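Extracellular ligand-binding receptor (PDB 4ZPJ) probably serves as the substrate-binding protein of an ABC transporter, capturing a small ligand outside the cytoplasmic membrane for delivery to the transport machinery. Local coordinates at residues Y192-H198 against E249-A255; T310-T315 against A408-R414; F381-P385 against D417-L421. All coordinates share one frame; numbering follows the deposited sequence.

Overall arrangement
Following the chain from its N terminus, interaction 1 comes first: residues 249-255 return beside 192-198 and close a loop of 50 residues holding helix 203-218, strand 222-229 and helix 237-246, all part of one parallel sheet and its helices. It is complete before interaction 2 opens at 310-315, the connection between strand 304-307 and helix 316-328. Interaction 3 opens at 381-385 before 408-414 arrives to close interaction 2, and itself closes at 417-421, so these two loops cross. Both use strand 407-418 and reach the same antiparallel sheet, with centres about 20 Å apart; interaction 1 stands about 25 Å and 28 Å, centre to centre, from interactions 2 and 3.

Interaction 1 of 3, residues Y192-H198 against E249-A255; sequences YRRMVLH and EADAVFA
Tyr192 lays one face of its ring over the methyl group of Ala252, a CH-pi contact in which CB of Ala252 sits toward the rim, 3.5 Å from CD2 of Tyr192. Next to it, the carboxylate of Asp251 serves as a clamp on the incoming chain. Its OD2 accepts two backbone N-H groups, from N of Arg193 at 2.8 Å and from N of Arg194 at 2.9 Å, which come from opposite faces of the carboxylate plane. The other oxygen, OD1 of Asp251, forms a salt bridge with NH2 of Arg194 at 2.9 Å, the guanidinium turned 70° from the carboxylate. With both oxygens engaged, the carboxylate has little freedom to turn, and the arginine charge probably favours its ionised form. Backbone pairing begins at the same place: N of Asp251 donates to O of Arg194 at 2.7 Å, and the bonds from Val196 to Ala252, from Phe254 to Val196 and from His198 to Phe254 carry it onward. On one face of the sheet, the selenomethionine Met195 bends at its last torsion (chi3 53°), bringing CE to 3.7 Å from CB of Phe254. Leu197 reaches the same carbon with CD2, 3.9 Å from CB of Phe254, and helix 203-218 packs over these side chains through Phe212. On the other face, CB of Ala255 meets the edge of the His198 ring, whose nitrogens are hydrogen-bonded to Val227 and His257; helix 237-246 lies on this side. Strands 194-198 and 252-255 run in the same direction with 28° between them, the central pair of a four-stranded parallel sheet. Helices on both faces and strands joined by beta-alpha-beta crossovers are the pattern expected of a lobe in a periplasmic binding protein of the leucine-binding family.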
loop_
_atom_site.group_PDB
_atom_site.type_symbol
_atom_site.label_atom_id
_atom_site.label_comp_id
_atom_site.label_asym_id
_atom_site.label_seq_id
_atom_site.Cartn_x
_atom_site.Cartn_y
_atom_site.Cartn_z
ATOM N N TYR A 192 22.723 -7.145 -10.296
ATOM C CA TYR A 192 22.238 -6.510 -11.518
ATOM C C TYR A 192 22.786 -5.105 -11.637
ATOM O O TYR A 192 22.891 -4.373 -10.657
ATOM C CB TYR A 192 20.686 -6.481 -11.539
ATOM C CG TYR A 192 20.023 -7.835 -11.454
ATOM C CD1 TYR A 192 20.662 -9.011 -11.907
ATOM C CD2 TYR A 192 18.737 -7.941 -10.971
ATOM C CE1 TYR A 192 20.028 -10.261 -11.809
ATOM C CE2 TYR A 192 18.103 -9.161 -10.863
ATOM C CZ TYR A 192 18.738 -10.313 -11.277
ATOM O OH TYR A 192 18.038 -11.507 -11.138
ATOM N N ARG A 193 23.126 -4.716 -12.850
ATOM C CA ARG A 193 23.744 -3.423 -13.074
ATOM C C ARG A 193 22.954 -2.549 -14.004
ATOM O O ARG A 193 23.053 -1.317 -13.923
ATOM C CB ARG A 193 25.186 -3.576 -13.608
ATOM C CG ARG A 193 26.124 -4.230 -12.604
ATOM C CD ARG A 193 26.270 -3.342 -11.368
ATOM N NE ARG A 193 27.081 -3.928 -10.302
ATOM C CZ ARG A 193 26.632 -4.569 -9.211
ATOM N NH1 ARG A 193 25.324 -4.774 -8.967
ATOM N NH2 ARG A 193 27.526 -5.011 -8.330
ATOM N N ARG A 194 22.199 -3.169 -14.901
ATOM C CA ARG A 194 21.480 -2.456 -15.943
ATOM C C ARG A 194 20.071 -3.006 -15.963
ATOM O O ARG A 194 19.891 -4.220 -16.078
ATOM C CB ARG A 194 22.195 -2.746 -17.264
ATOM C CG ARG A 194 23.364 -1.812 -17.594
ATOM C CD ARG A 194 24.612 -2.478 -18.228
ATOM N NE ARG A 194 24.429 -3.403 -19.373
ATOM C CZ ARG A 194 24.470 -4.758 -19.331
ATOM N NH1 ARG A 194 24.290 -5.445 -20.457
ATOM N NH2 ARG A 194 24.662 -5.456 -18.190
HETATM N N MSE A 195 19.050 -2.176 -15.835
HETATM C CA MSE A 195 17.678 -2.715 -15.805
HETATM C C MSE A 195 16.751 -1.995 -16.732
HETATM O O MSE A 195 17.019 -0.854 -17.088
HETATM C CB MSE A 195 17.108 -2.709 -14.388
HETATM C CG MSE A 195 17.815 -3.751 -13.522
HETATM SE SE MSE A 195 17.003 -4.052 -11.778
HETATM C CE MSE A 195 15.132 -4.414 -12.354
ATOM N N VAL A 196 15.697 -2.711 -17.149
ATOM C CA VAL A 196 14.543 -2.193 -17.873
ATOM C C VAL A 196 13.372 -2.068 -16.924
ATOM O O VAL A 196 13.147 -2.943 -16.054
ATOM C CB VAL A 196 14.101 -3.136 -19.003
ATOM C CG1 VAL A 196 12.842 -2.644 -19.704
ATOM C CG2 VAL A 196 15.200 -3.244 -20.034
ATOM N N LEU A 197 12.605 -0.999 -17.103
ATOM C CA LEU A 197 11.428 -0.749 -16.286
ATOM C C LEU A 197 10.167 -0.829 -17.122
ATOM O O LEU A 197 10.136 -0.366 -18.253
ATOM C CB LEU A 197 11.500 0.647 -15.678
ATOM C CG LEU A 197 12.697 1.054 -14.843
ATOM C CD1 LEU A 197 12.445 2.423 -14.214
ATOM C CD2 LEU A 197 12.906 0.000 -13.774
ATOM N N HIS A 198 9.114 -1.360 -16.532
ATOM C CA HIS A 198 7.868 -1.443 -17.188
ATOM C C HIS A 198 6.729 -1.180 -16.251
ATOM O O HIS A 198 6.751 -1.663 -15.124
ATOM C CB HIS A 198 7.721 -2.840 -17.793
ATOM C CG HIS A 198 6.331 -3.171 -18.185
ATOM N ND1 HIS A 198 5.717 -2.582 -19.263
ATOM C CD2 HIS A 198 5.422 -4.011 -17.638
ATOM C CE1 HIS A 198 4.507 -3.078 -19.395
ATOM N NE2 HIS A 198 4.296 -3.933 -18.414
ATOM N N GLU A 249 20.630 -5.261 -23.711
ATOM C CA GLU A 249 21.657 -4.543 -22.975
ATOM C C GLU A 249 21.318 -4.394 -21.484
ATOM O O GLU A 249 21.602 -3.360 -20.885
ATOM C CB GLU A 249 21.893 -3.180 -23.641
ATOM C CG GLU A 249 22.485 -3.278 -25.060
ATOM C CD GLU A 249 23.866 -3.954 -25.123
ATOM O OE1 GLU A 249 23.944 -5.195 -24.969
ATOM O OE2 GLU A 249 24.883 -3.256 -25.353
ATOM N N ALA A 250 20.727 -5.419 -20.871
ATOM C CA ALA A 250 20.254 -5.293 -19.493
ATOM C C ALA A 250 20.340 -6.614 -18.777
ATOM O O ALA A 250 20.410 -7.655 -19.408
ATOM C CB ALA A 250 18.821 -4.799 -19.459
ATOM N N ASP A 251 20.320 -6.560 -17.454
ATOM C CA ASP A 251 20.369 -7.758 -16.653
ATOM C C ASP A 251 18.983 -8.230 -16.132
ATOM O O ASP A 251 18.859 -9.400 -15.793
ATOM C CB ASP A 251 21.330 -7.537 -15.489
ATOM C CG ASP A 251 22.664 -6.988 -15.960
ATOM O OD1 ASP A 251 23.241 -7.646 -16.883
ATOM O OD2 ASP A 251 23.101 -5.899 -15.425
ATOM N N ALA A 252 17.980 -7.349 -16.080
ATOM C CA ALA A 252 16.695 -7.657 -15.390
ATOM C C ALA A 252 15.631 -6.631 -15.692
ATOM O O ALA A 252 15.947 -5.576 -16.191
ATOM C CB ALA A 252 16.855 -7.755 -13.859
ATOM N N VAL A 253 14.394 -6.940 -15.329
ATOM C CA VAL A 253 13.271 -6.060 -15.557
ATOM C C VAL A 253 12.541 -5.836 -14.259
ATOM O O VAL A 253 12.395 -6.761 -13.540
ATOM C CB VAL A 253 12.245 -6.756 -16.489
ATOM C CG1 VAL A 253 11.050 -5.853 -16.757
ATOM C CG2 VAL A 253 12.929 -7.122 -17.770
ATOM N N PHE A 254 12.086 -4.626 -13.982
ATOM C CA PHE A 254 11.133 -4.370 -12.911
ATOM C C PHE A 254 9.793 -4.009 -13.553
ATOM O O PHE A 254 9.779 -3.194 -14.462
ATOM C CB PHE A 254 11.596 -3.226 -12.019
ATOM C CG PHE A 254 10.504 -2.678 -11.104
ATOM C CD1 PHE A 254 10.179 -3.306 -9.901
ATOM C CD2 PHE A 254 9.817 -1.553 -11.434
ATOM C CE1 PHE A 254 9.156 -2.821 -9.075
ATOM C CE2 PHE A 254 8.802 -1.052 -10.622
ATOM C CZ PHE A 254 8.472 -1.674 -9.455
ATOM N N ALA A 255 8.688 -4.601 -13.094
ATOM C CA ALA A 255 7.342 -4.314 -13.614
ATOM C C ALA A 255 6.274 -4.075 -12.525
ATOM O O ALA A 255 6.187 -4.809 -11.492
ATOM C CB ALA A 255 6.888 -5.438 -14.490
#

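Interaction 2 of 3, residues T310-T315 against A408-R414; sequences TAYNDT and ANIVVDR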
loop_
_atom_site.group_PDB
_atom_site.type_symbol
_atom_site.label_atom_id
_atom_site.label_comp_id
_atom_site.label_asym_id
_atom_site.label_seq_id
_atom_site.Cartn_x
_atom_site.Cartn_y
_atom_site.Cartn_z
ATOM N N THR A 310 3.138 -9.698 4.049
ATOM C CA THR A 310 2.676 -11.006 3.618
ATOM C C THR A 310 2.244 -11.730 4.876
ATOM O O THR A 310 2.914 -11.616 5.891
ATOM C CB THR A 310 3.820 -11.822 2.969
ATOM O OG1 THR A 310 3.434 -13.171 2.795
ATOM C CG2 THR A 310 5.162 -11.767 3.837
ATOM N N ALA A 311 1.138 -12.492 4.765
ATOM C CA ALA A 311 0.621 -13.368 5.770
ATOM C C ALA A 311 1.588 -14.477 6.248
ATOM O O ALA A 311 1.405 -15.080 7.351
ATOM C CB ALA A 311 -0.687 -13.936 5.271
ATOM N N TYR A 312 2.645 -14.725 5.481
ATOM C CA TYR A 312 3.665 -15.717 5.893
ATOM C C TYR A 312 4.818 -15.118 6.677
ATOM O O TYR A 312 5.843 -15.777 6.850
ATOM C CB TYR A 312 4.175 -16.526 4.683
ATOM C CG TYR A 312 3.019 -17.341 4.087
ATOM C CD1 TYR A 312 2.687 -18.642 4.569
ATOM C CD2 TYR A 312 2.163 -16.754 3.186
ATOM C CE1 TYR A 312 1.576 -19.323 4.066
ATOM C CE2 TYR A 312 1.062 -17.427 2.673
ATOM C CZ TYR A 312 0.762 -18.701 3.124
ATOM O OH TYR A 312 -0.349 -19.285 2.585
ATOM N N ASN A 313 4.663 -13.890 7.184
ATOM C CA ASN A 313 5.746 -13.286 7.913
ATOM C C ASN A 313 5.889 -14.074 9.218
ATOM O O ASN A 313 4.881 -14.464 9.818
ATOM C CB ASN A 313 5.471 -11.815 8.154
ATOM C CG ASN A 313 6.677 -11.054 8.636
ATOM O OD1 ASN A 313 7.816 -11.474 8.452
ATOM N ND2 ASN A 313 6.431 -9.937 9.286
ATOM N N ASP A 314 7.126 -14.330 9.644
ATOM C CA ASP A 314 7.332 -15.315 10.697
ATOM C C ASP A 314 7.519 -14.609 12.016
ATOM O O ASP A 314 8.477 -14.854 12.732
ATOM C CB ASP A 314 8.530 -16.282 10.377
ATOM C CG ASP A 314 9.910 -15.554 10.205
ATOM O OD1 ASP A 314 9.883 -14.317 9.914
ATOM O OD2 ASP A 314 11.025 -16.217 10.267
ATOM N N THR A 315 6.603 -13.713 12.354
ATOM C CA THR A 315 6.692 -12.975 13.607
ATOM C C THR A 315 5.435 -13.183 14.348
ATOM O O THR A 315 4.387 -13.415 13.730
ATOM C CB THR A 315 6.854 -11.467 13.398
ATOM O OG1 THR A 315 5.674 -10.907 12.787
ATOM C CG2 THR A 315 8.148 -11.164 12.551
ATOM N N ALA A 408 2.681 -18.766 -1.976
ATOM C CA ALA A 408 2.913 -17.975 -0.762
ATOM C C ALA A 408 3.999 -16.974 -1.052
ATOM O O ALA A 408 4.994 -17.342 -1.617
ATOM C CB ALA A 408 3.401 -18.918 0.367
ATOM N N ASN A 409 3.870 -15.747 -0.583
ATOM C CA ASN A 409 5.030 -14.826 -0.539
ATOM C C ASN A 409 5.858 -15.015 0.721
ATOM O O ASN A 409 5.385 -14.709 1.819
ATOM C CB ASN A 409 4.562 -13.387 -0.597
ATOM C CG ASN A 409 4.177 -12.984 -1.989
ATOM O OD1 ASN A 409 5.028 -12.880 -2.871
ATOM N ND2 ASN A 409 2.921 -12.760 -2.191
ATOM N N ILE A 410 7.071 -15.529 0.558
ATOM C CA ILE A 410 7.921 -15.884 1.680
ATOM C C ILE A 410 8.967 -14.788 1.892
ATOM O O ILE A 410 9.589 -14.286 0.920
ATOM C CB ILE A 410 8.569 -17.265 1.453
ATOM C CG1 ILE A 410 7.482 -18.332 1.264
ATOM C CG2 ILE A 410 9.524 -17.634 2.601
ATOM C CD1 ILE A 410 6.623 -18.651 2.473
ATOM N N VAL A 411 9.154 -14.394 3.148
ATOM C CA VAL A 411 10.075 -13.310 3.459
ATOM C C VAL A 411 11.524 -13.768 3.413
ATOM O O VAL A 411 11.886 -14.713 4.104
ATOM C CB VAL A 411 9.786 -12.705 4.824
ATOM C CG1 VAL A 411 10.814 -11.636 5.175
ATOM C CG2 VAL A 411 8.393 -12.092 4.832
ATOM N N VAL A 412 12.348 -13.115 2.589
ATOM C CA VAL A 412 13.783 -13.458 2.533
ATOM C C VAL A 412 14.664 -12.452 3.261
ATOM O O VAL A 412 15.757 -12.809 3.742
ATOM C CB VAL A 412 14.314 -13.751 1.107
ATOM C CG1 VAL A 412 13.512 -14.856 0.428
ATOM C CG2 VAL A 412 14.280 -12.559 0.203
ATOM N N ASP A 413 14.169 -11.232 3.413
ATOM C CA ASP A 413 14.923 -10.160 3.976
ATOM C C ASP A 413 13.997 -9.008 4.374
ATOM O O ASP A 413 12.857 -8.872 3.850
ATOM C CB ASP A 413 15.936 -9.644 2.976
ATOM C CG ASP A 413 17.185 -9.089 3.625
ATOM O OD1 ASP A 413 17.351 -9.137 4.862
ATOM O OD2 ASP A 413 18.051 -8.643 2.853
ATOM N N ARG A 414 14.472 -8.243 5.356
ATOM C CA ARG A 414 13.733 -7.144 5.919
ATOM C C ARG A 414 14.533 -5.871 5.840
ATOM O O ARG A 414 15.733 -5.896 6.080
ATOM C CB ARG A 414 13.501 -7.435 7.332
ATOM C CG ARG A 414 12.321 -8.328 7.597
ATOM C CD ARG A 414 12.104 -8.507 9.112
ATOM N NE ARG A 414 11.129 -9.570 9.160
ATOM C CZ ARG A 414 11.372 -10.842 9.413
ATOM N NH1 ARG A 414 12.597 -11.263 9.789
ATOM N NH2 ARG A 414 10.337 -11.673 9.392
HETATM O O HOH W 1 1.653 -14.293 0.574
HETATM O O HOH W 2 8.026 -15.636 5.522
HETATM O O HOH W 3 8.515 -8.305 10.254
#
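Residues 310-313, in the connection from strand 304-307 to helix 316-328, form a type I beta turn, closed by the bond from N of Asn313 to O of Thr310, which packs on strand 407-418 of the antiparallel sheet without pairing with it as a strand. An ST turn is superimposed on it, since OG1 of Thr310 accepts from N of Tyr312. The same hydroxyl donates across the contact to O of Asn409 at 2.7 Å, in the carbonyl plane and on a lone pair; a chi1 of 169°, with OG1 opposite the backbone N, aims it there. A water donates to OG1 of Thr310 as well, while accepting from N of Asn409. A second water bridges O of Tyr312 and N of Val411 at 2.6 Å and 2.9 Å, supplying a link where the two backbones stand too far apart to bond directly. Tyr312 covers the start of 408-414: CB of Ala408 stands over one face of its ring, 3.7 Å from the centroid and only 14° off the normal, while CD1 of Ile410 touches CB of Tyr312. Leu333 and Leu402 also touch this ring. Further along, Arg414 stretches its extended chain back to the turn, and NH2 alone serves two acceptors. It bonds OD1 of Asn313 at 2.7 Å and forms a salt bridge with OD1 of Asp314, also at 2.7 Å. Both acceptors lie at the guanidinium edge, and the Asp314 carboxylate is nearly coplanar with it, at 14°. The amide nitrogen of Asn313 is held by O of Pro377, while Thr315 caps helix 316-328 through Ser318. Beneath the turn the fit is tight, with CG2 of Thr310 pressed to 3.4 Å from CG2 of Val411.

Interaction 3 of 3, residues F381-P385 against D417-L421; sequences FRFHP and DFDDL. With ZN (zinc ion), chain D; ZN (zinc ion), chain C.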
loop_
_atom_site.group_PDB
_atom_site.type_symbol
_atom_site.label_atom_id
_atom_site.label_comp_id
_atom_site.label_asym_id
_atom_site.label_seq_id
_atom_site.Cartn_x
_atom_site.Cartn_y
_atom_site.Cartn_z
ATOM N N PHE A 381 6.268 0.286 13.250
ATOM C CA PHE A 381 5.626 1.295 12.513
ATOM C C PHE A 381 5.657 2.542 13.362
ATOM O O PHE A 381 5.303 2.528 14.596
ATOM C CB PHE A 381 4.177 0.943 12.171
ATOM C CG PHE A 381 3.456 2.050 11.407
ATOM C CD1 PHE A 381 2.926 3.126 12.074
ATOM C CD2 PHE A 381 3.386 2.026 10.006
ATOM C CE1 PHE A 381 2.295 4.167 11.370
ATOM C CE2 PHE A 381 2.773 3.025 9.292
ATOM C CZ PHE A 381 2.202 4.108 9.986
ATOM N N ARG A 382 6.032 3.627 12.665
ATOM C CA ARG A 382 5.858 4.959 13.148
ATOM C C ARG A 382 5.720 5.906 11.964
ATOM O O ARG A 382 5.816 5.494 10.805
ATOM C CB ARG A 382 7.030 5.336 14.026
ATOM C CG ARG A 382 8.346 5.345 13.347
ATOM C CD ARG A 382 9.446 5.556 14.367
ATOM N NE ARG A 382 10.742 5.311 13.735
ATOM C CZ ARG A 382 11.459 6.229 13.086
ATOM N NH1 ARG A 382 11.045 7.508 12.992
ATOM N NH2 ARG A 382 12.616 5.845 12.529
ATOM N N PHE A 383 5.494 7.181 12.279
ATOM C CA PHE A 383 5.267 8.222 11.271
ATOM C C PHE A 383 6.522 9.038 11.130
ATOM O O PHE A 383 7.136 9.355 12.095
ATOM C CB PHE A 383 4.164 9.171 11.710
ATOM C CG PHE A 383 2.748 8.607 11.531
ATOM C CD1 PHE A 383 2.272 8.281 10.266
ATOM C CD2 PHE A 383 1.879 8.470 12.618
ATOM C CE1 PHE A 383 0.970 7.806 10.096
ATOM C CE2 PHE A 383 0.564 8.016 12.441
ATOM C CZ PHE A 383 0.142 7.628 11.207
ATOM N N HIS A 384 6.861 9.446 9.912
ATOM C CA HIS A 384 7.918 10.427 9.780
ATOM C C HIS A 384 7.474 11.751 10.433
ATOM O O HIS A 384 6.339 12.241 10.216
ATOM C CB HIS A 384 8.241 10.622 8.297
ATOM C CG HIS A 384 9.586 11.208 8.071
ATOM N ND1 HIS A 384 9.818 12.563 8.114
ATOM C CD2 HIS A 384 10.796 10.621 7.899
ATOM C CE1 HIS A 384 11.115 12.787 7.958
ATOM N NE2 HIS A 384 11.735 11.621 7.852
ATOM N N PRO A 385 8.360 12.356 11.224
ATOM C CA PRO A 385 7.941 13.581 11.912
ATOM C C PRO A 385 7.679 14.771 10.968
ATOM O O PRO A 385 7.053 15.718 11.366
ATOM C CB PRO A 385 9.118 13.902 12.868
ATOM C CG PRO A 385 10.234 13.046 12.422
ATOM C CD PRO A 385 9.775 12.008 11.454
ATOM N N ASP A 417 12.649 0.638 9.079
ATOM C CA ASP A 417 12.721 2.093 9.138
ATOM C C ASP A 417 12.918 2.713 7.761
ATOM O O ASP A 417 13.658 3.669 7.566
ATOM C CB ASP A 417 13.802 2.531 10.100
ATOM C CG ASP A 417 13.621 1.892 11.505
ATOM O OD1 ASP A 417 12.889 2.365 12.360
ATOM O OD2 ASP A 417 14.327 0.943 11.800
ATOM N N PHE A 418 12.203 2.172 6.807
ATOM C CA PHE A 418 12.225 2.716 5.487
ATOM C C PHE A 418 11.126 3.789 5.332
ATOM O O PHE A 418 9.930 3.498 5.418
ATOM C CB PHE A 418 12.077 1.615 4.499
ATOM C CG PHE A 418 12.564 1.997 3.123
ATOM C CD1 PHE A 418 13.932 2.044 2.844
ATOM C CD2 PHE A 418 11.662 2.344 2.148
ATOM C CE1 PHE A 418 14.352 2.394 1.582
ATOM C CE2 PHE A 418 12.076 2.744 0.893
ATOM C CZ PHE A 418 13.408 2.747 0.600
ATOM N N ASP A 419 11.543 5.035 5.128
ATOM C CA ASP A 419 10.599 6.134 5.054
ATOM C C ASP A 419 10.196 6.503 3.630
ATOM O O ASP A 419 10.730 5.939 2.662
ATOM C CB ASP A 419 11.096 7.358 5.804
ATOM C CG ASP A 419 12.376 7.939 5.257
ATOM O OD1 ASP A 419 12.590 8.051 4.026
ATOM O OD2 ASP A 419 13.185 8.337 6.122
ATOM N N ASP A 420 9.271 7.443 3.512
ATOM C CA ASP A 420 8.729 7.811 2.206
ATOM C C ASP A 420 9.521 8.946 1.523
ATOM O O ASP A 420 9.067 9.568 0.588
ATOM C CB ASP A 420 7.215 8.126 2.302
ATOM C CG ASP A 420 6.904 9.287 3.223
ATOM O OD1 ASP A 420 7.772 9.678 4.033
ATOM O OD2 ASP A 420 5.758 9.790 3.172
ATOM N N LEU A 421 10.738 9.193 1.963
ATOM C CA LEU A 421 11.472 10.302 1.438
ATOM C C LEU A 421 12.768 9.850 0.834
ATOM O O LEU A 421 13.513 10.676 0.391
ATOM C CB LEU A 421 11.799 11.264 2.561
ATOM C CG LEU A 421 10.660 11.973 3.278
ATOM C CD1 LEU A 421 11.224 12.668 4.519
ATOM C CD2 LEU A 421 10.064 12.979 2.327
HETATM ZN ZN ZN D . 12.783 0.933 13.733
HETATM ZN ZN ZN C . 15.179 8.951 5.759
#
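Charged and metal-binding groups meet at Arg382 and Asp417, where NH2 of Arg382 makes a weak, long salt bridge of 3.5 Å to OD1 of Asp417, the oxygen lying at the guanidinium edge. That oxygen is already committed to a zinc ion, at 2.0 Å from OD1, with OD2 of Asp417 at 2.5 Å completing a lopsided bidentate grip. A second zinc ion is held by OD2 of Asp419 at 2.1 Å; the first zinc ion has one further ligand atom outside these residues and the second has two. Hydrogen bonding within 417-421 gives an Asx turn, as OD1 of Asp419 accepts from N of Leu421. Packing centres on the His384 ring, swung out with CG anti to the backbone N (chi1 -159°). CD1 of Leu421 rests over one face, 3.6 Å from the ring centroid, while CD of Pro385 covers the opposite one. OD2 of Asp419 approaches the ring edge at CD2 of His384, 3.8 Å away, and ND1 accepts from N of Glu386. Replacing His384 with an alanine here would probably leave Leu421 without the ring it rests on and the N-H of Glu386 without its acceptor. The contact lies where strand 379-383 ends and the chain leaves strand 407-418, both beside strand 390-401, while Phe381 and Phe383 pack on helix 336-354 and Asp420 reaches Thr158 of helix 156-159.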